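Restriction endonuclease EcoP15I, modification subunit (Escherichia coli, PDB 4ZCF) methylates an adenine within the asymmetric DNA site CAGCAG, using S-adenosyl-L-methionine, and, together with the Res subunit, takes part in type III DNA restriction. Local coordinates at residues K266-N271 and S298-L303; I365-G368 and I374-L377. All blocks are in the same frame, centred on the assembly; numbering follows the deposited sequence.

Contact 1 of 2, residues K266-N271 and S298-L303; sequences KNLLVN and SELWPL. With nucleotides of chain E.
Leu300 CD2 meets two leucines of helix 264-279. It lies 3.7 Å from CD1 of Leu269, the closest apolar approach between the segments, and 4.2 Å from CD2 of Leu268, whose side chain Leu300 crosses at about a right angle. Leu300 holds CG opposite its carbonyl carbon (chi1 -56°), and from there CD2 reaches both partners. The other methyl of Leu269, CD2, turns to Leu303 and stops 4.3 Å from its CB, so the two branches of one helix leucine address two different loop residues. On the loop side, a backbone bond from Leu303 N to Leu300 O, 2.8 Å long, closes a type VIa turn, with Leu300 and Leu303 at its ends, both touching the helix. Between them the chain passes through a cis peptide bond before Pro302, and CB of Pro302 lies 3.6 Å above the centre of the Trp301 ring. That indole leads away from the helix to the DNA. Its NE1 donates to OP1 of DT17 of chain E over 2.8 Å, at a bent N-H...O angle of 148°, with the phosphate oxygen at the ring edge and near its plane. At the start of the helix segment, Lys266 NZ gives a hydrogen bond to OD1 of Asn267 from above the carbonyl plane, and a second to the backbone O of Asn261. The second Mod subunit also packs here: its Leu346 lies on Leu300, its Met347 on Leu268, and its Leu346 N binds Glu299 OE2. The chemistry is thus divided: aliphatic packing without polar bonds ties the loop to the helix, while the neutral indole N-H, with the proline packed on one ring face, donates a single hydrogen bond to a DNA phosphate.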
ATOM      1  N   LYS A 266     -31.036  -3.536   7.822  1.00 42.88           N
ATOM      2  CA  LYS A 266     -31.643  -3.111   6.561  1.00 42.77           C
ATOM      3  C   LYS A 266     -32.672  -4.145   6.065  1.00 49.23           C
ATOM      4  O   LYS A 266     -33.795  -3.756   5.705  1.00 49.88           O
ATOM      5  CB  LYS A 266     -30.543  -2.876   5.507  1.00 45.01           C
ATOM      6  CG  LYS A 266     -31.031  -2.699   4.070  1.00 48.70           C
ATOM      7  CD  LYS A 266     -30.269  -3.616   3.166  1.00 53.45           C
ATOM      8  CE  LYS A 266     -31.035  -3.909   1.907  1.00 53.18           C
ATOM      9  NZ  LYS A 266     -30.674  -5.242   1.372  1.00 44.08           N
ATOM     10  N   ASN A 267     -32.283  -5.456   6.073  1.00 45.96           N
ATOM     11  CA  ASN A 267     -33.117  -6.586   5.656  1.00 45.58           C
ATOM     12  C   ASN A 267     -34.358  -6.750   6.539  1.00 52.23           C
ATOM     13  O   ASN A 267     -35.426  -7.078   6.025  1.00 52.69           O
ATOM     14  CB  ASN A 267     -32.328  -7.885   5.610  1.00 40.56           C
ATOM     15  CG  ASN A 267     -31.404  -8.077   4.430  1.00 50.42           C
ATOM     16  OD1 ASN A 267     -31.658  -7.601   3.323  1.00 49.43           O
ATOM     17  ND2 ASN A 267     -30.342  -8.876   4.625  1.00 33.40           N
ATOM     18  N   LEU A 268     -34.220  -6.504   7.850  1.00 50.36           N
ATOM     19  CA  LEU A 268     -35.295  -6.598   8.841  1.00 51.11           C
ATOM     20  C   LEU A 268     -36.365  -5.544   8.573  1.00 56.53           C
ATOM     21  O   LEU A 268     -37.547  -5.872   8.576  1.00 57.26           O
ATOM     22  CB  LEU A 268     -34.697  -6.433  10.257  1.00 51.51           C
ATOM     23  CG  LEU A 268     -35.651  -6.277  11.441  1.00 57.17           C
ATOM     24  CD1 LEU A 268     -36.087  -7.625  11.981  1.00 57.69           C
ATOM     25  CD2 LEU A 268     -35.000  -5.466  12.554  1.00 59.83           C
ATOM     26  N   LEU A 269     -35.940  -4.286   8.350  1.00 53.50           N
ATOM     27  CA  LEU A 269     -36.797  -3.130   8.088  1.00 53.31           C
ATOM     28  C   LEU A 269     -37.540  -3.243   6.769  1.00 57.96           C
ATOM     29  O   LEU A 269     -38.701  -2.864   6.724  1.00 57.38           O
ATOM     30  CB  LEU A 269     -35.996  -1.817   8.143  1.00 53.07           C
ATOM     31  CG  LEU A 269     -36.005  -1.031   9.459  1.00 56.65           C
ATOM     32  CD1 LEU A 269     -35.061  -1.639  10.451  1.00 56.92           C
ATOM     33  CD2 LEU A 269     -35.539   0.397   9.229  1.00 57.40           C
ATOM     34  N   VAL A 270     -36.894  -3.752   5.697  1.00 55.49           N
ATOM     35  CA  VAL A 270     -37.583  -3.936   4.407  1.00 55.45           C
ATOM     36  C   VAL A 270     -38.701  -4.997   4.557  1.00 60.53           C
ATOM     37  O   VAL A 270     -39.785  -4.833   3.996  1.00 59.74           O
ATOM     38  CB  VAL A 270     -36.639  -4.163   3.181  1.00 58.59           C
ATOM     39  CG1 VAL A 270     -35.737  -5.372   3.361  1.00 58.26           C
ATOM     40  CG2 VAL A 270     -37.429  -4.283   1.883  1.00 58.28           C
ATOM     41  N   ASN A 271     -38.437  -6.045   5.371  1.00 58.45           N
ATOM     42  CA  ASN A 271     -39.379  -7.112   5.690  1.00 58.70           C
ATOM     43  C   ASN A 271     -40.542  -6.543   6.511  1.00 61.87           C
ATOM     44  O   ASN A 271     -41.690  -6.738   6.121  1.00 61.64           O
ATOM     45  CB  ASN A 271     -38.679  -8.264   6.420  1.00 62.29           C
ATOM     46  CG  ASN A 271     -39.605  -9.394   6.819  1.00 98.78           C
ATOM     47  OD1 ASN A 271     -40.083 -10.179   5.983  1.00 94.70           O
ATOM     48  ND2 ASN A 271     -39.885  -9.492   8.113  1.00 92.17           N
ATOM     49  N   SER A 298     -34.800   1.516  19.707  1.00 46.77           N
ATOM     50  CA  SER A 298     -33.582   1.266  20.492  1.00 46.11           C
ATOM     51  C   SER A 298     -32.698   0.125  19.973  1.00 48.64           C
ATOM     52  O   SER A 298     -31.529   0.055  20.356  1.00 49.18           O
ATOM     53  CB  SER A 298     -33.947   1.004  21.953  1.00 49.52           C
ATOM     54  OG  SER A 298     -34.804  -0.124  22.069  1.00 60.73           O
ATOM     55  N   GLU A 299     -33.250  -0.765  19.125  1.00 42.78           N
ATOM     56  CA  GLU A 299     -32.579  -1.939  18.542  1.00 41.90           C
ATOM     57  C   GLU A 299     -32.203  -1.713  17.057  1.00 44.07           C
ATOM     58  O   GLU A 299     -31.557  -2.570  16.447  1.00 44.34           O
ATOM     59  CB  GLU A 299     -33.547  -3.146  18.593  1.00 43.55           C
ATOM     60  CG  GLU A 299     -34.103  -3.508  19.967  1.00 54.24           C
ATOM     61  CD  GLU A 299     -35.047  -4.693  19.938  1.00 71.53           C
ATOM     62  OE1 GLU A 299     -36.248  -4.514  20.245  1.00 63.81           O
ATOM     63  OE2 GLU A 299     -34.592  -5.798  19.567  1.00 71.70           O
ATOM     64  N   LEU A 300     -32.631  -0.576  16.478  1.00 37.03           N
ATOM     65  CA  LEU A 300     -32.502  -0.246  15.069  1.00 35.12           C
ATOM     66  C   LEU A 300     -31.230   0.396  14.577  1.00 39.34           C
ATOM     67  O   LEU A 300     -31.121   0.588  13.363  1.00 40.27           O
ATOM     68  CB  LEU A 300     -33.754   0.503  14.558  1.00 34.69           C
ATOM     69  CG  LEU A 300     -35.103  -0.233  14.776  1.00 39.25           C
ATOM     70  CD1 LEU A 300     -36.280   0.588  14.287  1.00 39.89           C
ATOM     71  CD2 LEU A 300     -35.102  -1.635  14.175  1.00 38.52           C
ATOM     72  N   TRP A 301     -30.233   0.612  15.408  1.00 35.07           N
ATOM     73  CA  TRP A 301     -29.058   1.350  14.993  1.00 34.87           C
ATOM     74  C   TRP A 301     -28.407   0.601  13.856  1.00 43.13           C
ATOM     75  O   TRP A 301     -28.331  -0.588  13.933  1.00 44.67           O
ATOM     76  CB  TRP A 301     -28.086   1.464  16.167  1.00 32.46           C
ATOM     77  CG  TRP A 301     -26.853   2.190  15.841  1.00 31.95           C
ATOM     78  CD1 TRP A 301     -26.643   3.500  15.942  1.00 34.21           C
ATOM     79  CD2 TRP A 301     -25.667   1.638  15.321  1.00 31.15           C
ATOM     80  NE1 TRP A 301     -25.410   3.814  15.531  1.00 32.41           N
ATOM     81  CE2 TRP A 301     -24.783   2.679  15.135  1.00 33.51           C
ATOM     82  CE3 TRP A 301     -25.265   0.350  14.989  1.00 32.27           C
ATOM     83  CZ2 TRP A 301     -23.525   2.489  14.633  1.00 32.19           C
ATOM     84  CZ3 TRP A 301     -24.036   0.166  14.484  1.00 32.96           C
ATOM     85  CH2 TRP A 301     -23.171   1.220  14.314  1.00 33.30           C
ATOM     86  N   PRO A 302     -27.912   1.280  12.721  1.00 41.10           N
ATOM     87  CA  PRO A 302     -27.895   2.747  12.793  1.00 40.25           C
ATOM     88  C   PRO A 302     -29.058   3.450  12.128  1.00 44.43           C
ATOM     89  O   PRO A 302     -28.947   4.587  11.753  1.00 44.40           O
ATOM     90  CB  PRO A 302     -26.628   3.132  12.034  1.00 41.38           C
ATOM     91  CG  PRO A 302     -26.098   1.931  11.404  1.00 46.33           C
ATOM     92  CD  PRO A 302     -27.203   0.959  11.394  1.00 42.25           C
ATOM     93  N   LEU A 303     -30.128   2.723  11.899  1.00 40.36           N
ATOM     94  CA  LEU A 303     -31.349   3.186  11.230  1.00 39.41           C
ATOM     95  C   LEU A 303     -32.504   3.504  12.185  1.00 41.56           C
ATOM     96  O   LEU A 303     -33.684   3.386  11.819  1.00 40.64           O
ATOM     97  CB  LEU A 303     -31.764   2.220  10.099  1.00 39.78           C
ATOM     98  CG  LEU A 303     -30.717   1.891   8.987  1.00 45.12           C
ATOM     99  CD1 LEU A 303     -31.412   1.376   7.744  1.00 45.69           C
ATOM    100  CD2 LEU A 303     -29.853   3.120   8.584  1.00 45.65           C
TER
ATOM    101  P    DT E  17     -25.561   6.948  13.876  1.00 35.25           P
ATOM    102  OP1  DT E  17     -24.428   6.227  14.505  1.00 36.39           O
ATOM    103  OP2  DT E  17     -26.958   6.687  14.313  1.00 35.37           O
ATOM    104  O5'  DT E  17     -25.316   8.522  14.133  1.00 35.18           O
ATOM    105  C5'  DT E  17     -24.081   9.185  14.465  1.00 32.70           C
ATOM    106  C4'  DT E  17     -24.341  10.314  15.448  1.00 31.67           C
ATOM    107  O4'  DT E  17     -24.807  11.515  14.806  1.00 30.86           O
ATOM    108  C3'  DT E  17     -25.341  10.101  16.588  1.00 33.78           C
ATOM    109  O3'  DT E  17     -24.906  10.935  17.643  1.00 36.93           O
ATOM    110  C2'  DT E  17     -26.666  10.641  16.030  1.00 32.22           C
ATOM    111  C1'  DT E  17     -26.144  11.801  15.183  1.00 30.78           C
ATOM    112  N1   DT E  17     -26.943  12.302  14.011  1.00 29.51           N
ATOM    113  C2   DT E  17     -26.783  13.639  13.728  1.00 30.65           C
ATOM    114  O2   DT E  17     -25.999  14.355  14.362  1.00 32.05           O
ATOM    115  N3   DT E  17     -27.597  14.110  12.716  1.00 29.87           N
ATOM    116  C4   DT E  17     -28.491  13.381  11.947  1.00 29.68           C
ATOM    117  O4   DT E  17     -29.079  13.915  10.995  1.00 31.25           O
ATOM    118  C5   DT E  17     -28.639  12.004  12.335  1.00 27.38           C
ATOM    119  C7   DT E  17     -29.557  11.134  11.543  1.00 25.82           C
ATOM    120  C6   DT E  17     -27.893  11.532  13.352  1.00 27.80           C
TER

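Contact 2 of 2, residues I365-G368 and I374-L377; sequences IIFG and IIEL. With nucleotides of chain D.
Ile366 and Glu376 form the hydrogen-bonded pair of a short antiparallel hairpin. Ile366 N donates to Glu376 O over 2.9 Å, and the return bond from Glu376 N to Ile366 O is 3.1 Å. Ile366 O also accepts from a water at 2.7 Å, which donates in turn to Ile374 O and so bridges the two segments beyond the last paired residues. Apolar packing fills the face bearing Ile365 and Leu377, a non-hydrogen-bonded pair. Ile365 sends its two branches to different partners: CD1 meets CD2 of Leu377 at 3.8 Å, while CG2, opposite the backbone N, meets CG2 of Ile375 at 3.7 Å and also sits over one face of the Phe367 ring, toward its rim. CG2 of Ile375 in turn reaches CD1 of Phe367 at 3.6 Å, the two side chains running side by side. With an alanine in place of Ile365, CG2 and CD1 are gone, which would probably open a gap beside Leu377 and Ile375 and let the Phe367 ring shift. Contacts to DNA come from Ile374: its N donates to OP1 of DC4 of chain D over 3.3 Å, nearly straight at 170°, and its CD1 packs against O5' of the same nucleotide. Glu376 extends its carboxylate to a salt bridge with Lys373 and a hydrogen bond from Gln319. Within the four-stranded antiparallel sheet, strand 365-366 is an outermost strand and 376-380 lies next to it, with Leu377 bonded through its backbone to Ser318 of strand 313-318; helix 353-361 packs on the face bearing Ile365 and Leu377, where Met356 touches Ile365 and Ile375.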
ATOM      1  N   ILE A 365     -37.542  15.749  -2.172  1.00 49.98           N
ATOM      2  CA  ILE A 365     -37.614  16.767  -1.126  1.00 49.12           C
ATOM      3  C   ILE A 365     -38.832  16.699  -0.194  1.00 54.54           C
ATOM      4  O   ILE A 365     -39.975  16.649  -0.656  1.00 55.39           O
ATOM      5  CB  ILE A 365     -37.400  18.167  -1.744  1.00 51.53           C
ATOM      6  CG1 ILE A 365     -36.102  18.235  -2.600  1.00 50.97           C
ATOM      7  CG2 ILE A 365     -37.453  19.279  -0.704  1.00 51.96           C
ATOM      8  CD1 ILE A 365     -34.776  17.764  -1.943  1.00 53.78           C
ATOM      9  N   ILE A 366     -38.559  16.745   1.126  1.00 50.59           N
ATOM     10  CA  ILE A 366     -39.536  16.786   2.220  1.00 49.42           C
ATOM     11  C   ILE A 366     -39.590  18.244   2.743  1.00 51.08           C
ATOM     12  O   ILE A 366     -38.590  18.767   3.229  1.00 49.94           O
ATOM     13  CB  ILE A 366     -39.220  15.748   3.351  1.00 52.40           C
ATOM     14  CG1 ILE A 366     -39.133  14.302   2.803  1.00 52.40           C
ATOM     15  CG2 ILE A 366     -40.245  15.845   4.499  1.00 53.33           C
ATOM     16  CD1 ILE A 366     -38.582  13.279   3.775  1.00 55.91           C
ATOM     17  N   PHE A 367     -40.755  18.898   2.601  1.00 47.51           N
ATOM     18  CA  PHE A 367     -40.996  20.266   3.064  1.00 46.01           C
ATOM     19  C   PHE A 367     -41.737  20.216   4.387  1.00 52.48           C
ATOM     20  O   PHE A 367     -42.434  19.235   4.663  1.00 51.75           O
ATOM     21  CB  PHE A 367     -41.855  21.027   2.047  1.00 46.29           C
ATOM     22  CG  PHE A 367     -41.143  21.411   0.774  1.00 46.37           C
ATOM     23  CD1 PHE A 367     -40.366  22.564   0.712  1.00 49.07           C
ATOM     24  CD2 PHE A 367     -41.272  20.639  -0.370  1.00 46.58           C
ATOM     25  CE1 PHE A 367     -39.711  22.928  -0.474  1.00 49.48           C
ATOM     26  CE2 PHE A 367     -40.628  21.009  -1.558  1.00 49.38           C
ATOM     27  CZ  PHE A 367     -39.847  22.147  -1.601  1.00 47.89           C
ATOM     28  N   GLY A 368     -41.590  21.270   5.188  1.00 51.28           N
ATOM     29  CA  GLY A 368     -42.330  21.416   6.437  1.00 52.16           C
ATOM     30  C   GLY A 368     -43.753  21.891   6.175  1.00 59.30           C
ATOM     31  O   GLY A 368     -44.150  22.075   5.016  1.00 59.39           O
ATOM     32  N   ILE A 374     -36.201  23.922   7.442  1.00 41.29           N
ATOM     33  CA  ILE A 374     -35.178  23.595   6.444  1.00 40.20           C
ATOM     34  C   ILE A 374     -35.611  22.300   5.794  1.00 46.76           C
ATOM     35  O   ILE A 374     -36.142  21.429   6.492  1.00 47.13           O
ATOM     36  CB  ILE A 374     -33.747  23.469   7.039  1.00 42.12           C
ATOM     37  CG1 ILE A 374     -33.314  24.738   7.828  1.00 42.05           C
ATOM     38  CG2 ILE A 374     -32.718  23.104   5.966  1.00 40.97           C
ATOM     39  CD1 ILE A 374     -31.989  24.522   8.728  1.00 38.73           C
ATOM     40  N   ILE A 375     -35.428  22.185   4.456  1.00 44.52           N
ATOM     41  CA  ILE A 375     -35.795  20.989   3.690  1.00 44.41           C
ATOM     42  C   ILE A 375     -35.005  19.738   4.088  1.00 47.69           C
ATOM     43  O   ILE A 375     -33.882  19.812   4.608  1.00 47.41           O
ATOM     44  CB  ILE A 375     -35.763  21.205   2.149  1.00 47.71           C
ATOM     45  CG1 ILE A 375     -34.413  21.761   1.650  1.00 47.18           C
ATOM     46  CG2 ILE A 375     -36.944  22.017   1.674  1.00 49.69           C
ATOM     47  CD1 ILE A 375     -34.079  21.312   0.292  1.00 47.26           C
ATOM     48  N   GLU A 376     -35.595  18.585   3.794  1.00 43.05           N
ATOM     49  CA  GLU A 376     -34.990  17.291   4.051  1.00 42.05           C
ATOM     50  C   GLU A 376     -35.044  16.476   2.765  1.00 45.80           C
ATOM     51  O   GLU A 376     -35.777  16.819   1.828  1.00 43.03           O
ATOM     52  CB  GLU A 376     -35.739  16.562   5.190  1.00 43.00           C
ATOM     53  CG  GLU A 376     -35.680  17.276   6.529  1.00 48.68           C
ATOM     54  CD  GLU A 376     -36.508  16.688   7.658  1.00 68.15           C
ATOM     55  OE1 GLU A 376     -37.135  15.620   7.456  1.00 53.80           O
ATOM     56  OE2 GLU A 376     -36.527  17.299   8.751  1.00 58.16           O
ATOM     57  N   LEU A 377     -34.267  15.389   2.735  1.00 44.74           N
ATOM     58  CA  LEU A 377     -34.221  14.440   1.627  1.00 45.23           C
ATOM     59  C   LEU A 377     -34.879  13.111   2.016  1.00 48.18           C
ATOM     60  O   LEU A 377     -34.570  12.541   3.065  1.00 48.44           O
ATOM     61  CB  LEU A 377     -32.772  14.202   1.205  1.00 45.50           C
ATOM     62  CG  LEU A 377     -32.171  15.257   0.326  1.00 51.35           C
ATOM     63  CD1 LEU A 377     -30.697  15.428   0.632  1.00 51.69           C
ATOM     64  CD2 LEU A 377     -32.386  14.909  -1.144  1.00 55.13           C
TER
ATOM     65  P    DC D   4     -34.796  22.803  11.116  1.00 47.33           P
ATOM     66  OP1  DC D   4     -35.753  23.859  10.708  1.00 49.83           O
ATOM     67  OP2  DC D   4     -34.581  21.649  10.215  1.00 47.38           O
ATOM     68  O5'  DC D   4     -33.387  23.464  11.516  1.00 43.86           O
ATOM     69  C5'  DC D   4     -33.193  23.908  12.841  1.00 41.95           C
ATOM     70  C4'  DC D   4     -31.748  23.963  13.290  1.00 41.38           C
ATOM     71  O4'  DC D   4     -31.345  22.736  13.942  1.00 40.58           O
ATOM     72  C3'  DC D   4     -30.669  24.311  12.277  1.00 41.45           C
ATOM     73  O3'  DC D   4     -29.774  25.298  12.845  1.00 42.48           O
ATOM     74  C2'  DC D   4     -30.010  22.952  12.034  1.00 39.88           C
ATOM     75  C1'  DC D   4     -30.127  22.258  13.387  1.00 38.37           C
ATOM     76  N1   DC D   4     -30.232  20.753  13.347  1.00 34.97           N
ATOM     77  C2   DC D   4     -29.609  19.975  14.333  1.00 33.18           C
ATOM     78  O2   DC D   4     -28.864  20.510  15.154  1.00 33.21           O
ATOM     79  N3   DC D   4     -29.772  18.624  14.305  1.00 32.02           N
ATOM     80  C4   DC D   4     -30.495  18.034  13.346  1.00 31.59           C
ATOM     81  N4   DC D   4     -30.602  16.700  13.353  1.00 30.46           N
ATOM     82  C5   DC D   4     -31.189  18.805  12.367  1.00 32.58           C
ATOM     83  C6   DC D   4     -31.024  20.134  12.409  1.00 33.68           C
TER
HETATM   84  O   HOH W   1     -38.581  19.483   5.781  1.00 33.11           O

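How the contacts relate
Both contacts lie within the DNA methylase region of the chain, with centres about 23 Å apart and nearest atoms about 12 Å apart, and they share no helix or strand. Contact 1 is the more buried, joining a helix to a loop through leucine side chains, with the second Mod subunit pressed against it. Contact 2 is partly buried and joins neighbouring strands at the edge of a small sheet, so backbone bonds supplement its aliphatic packing; no other protein chain touches its segments. Each nevertheless meets a DNA phosphate, on different strands: contact 1 through a side-chain indole, contact 2 through a main-chain amide.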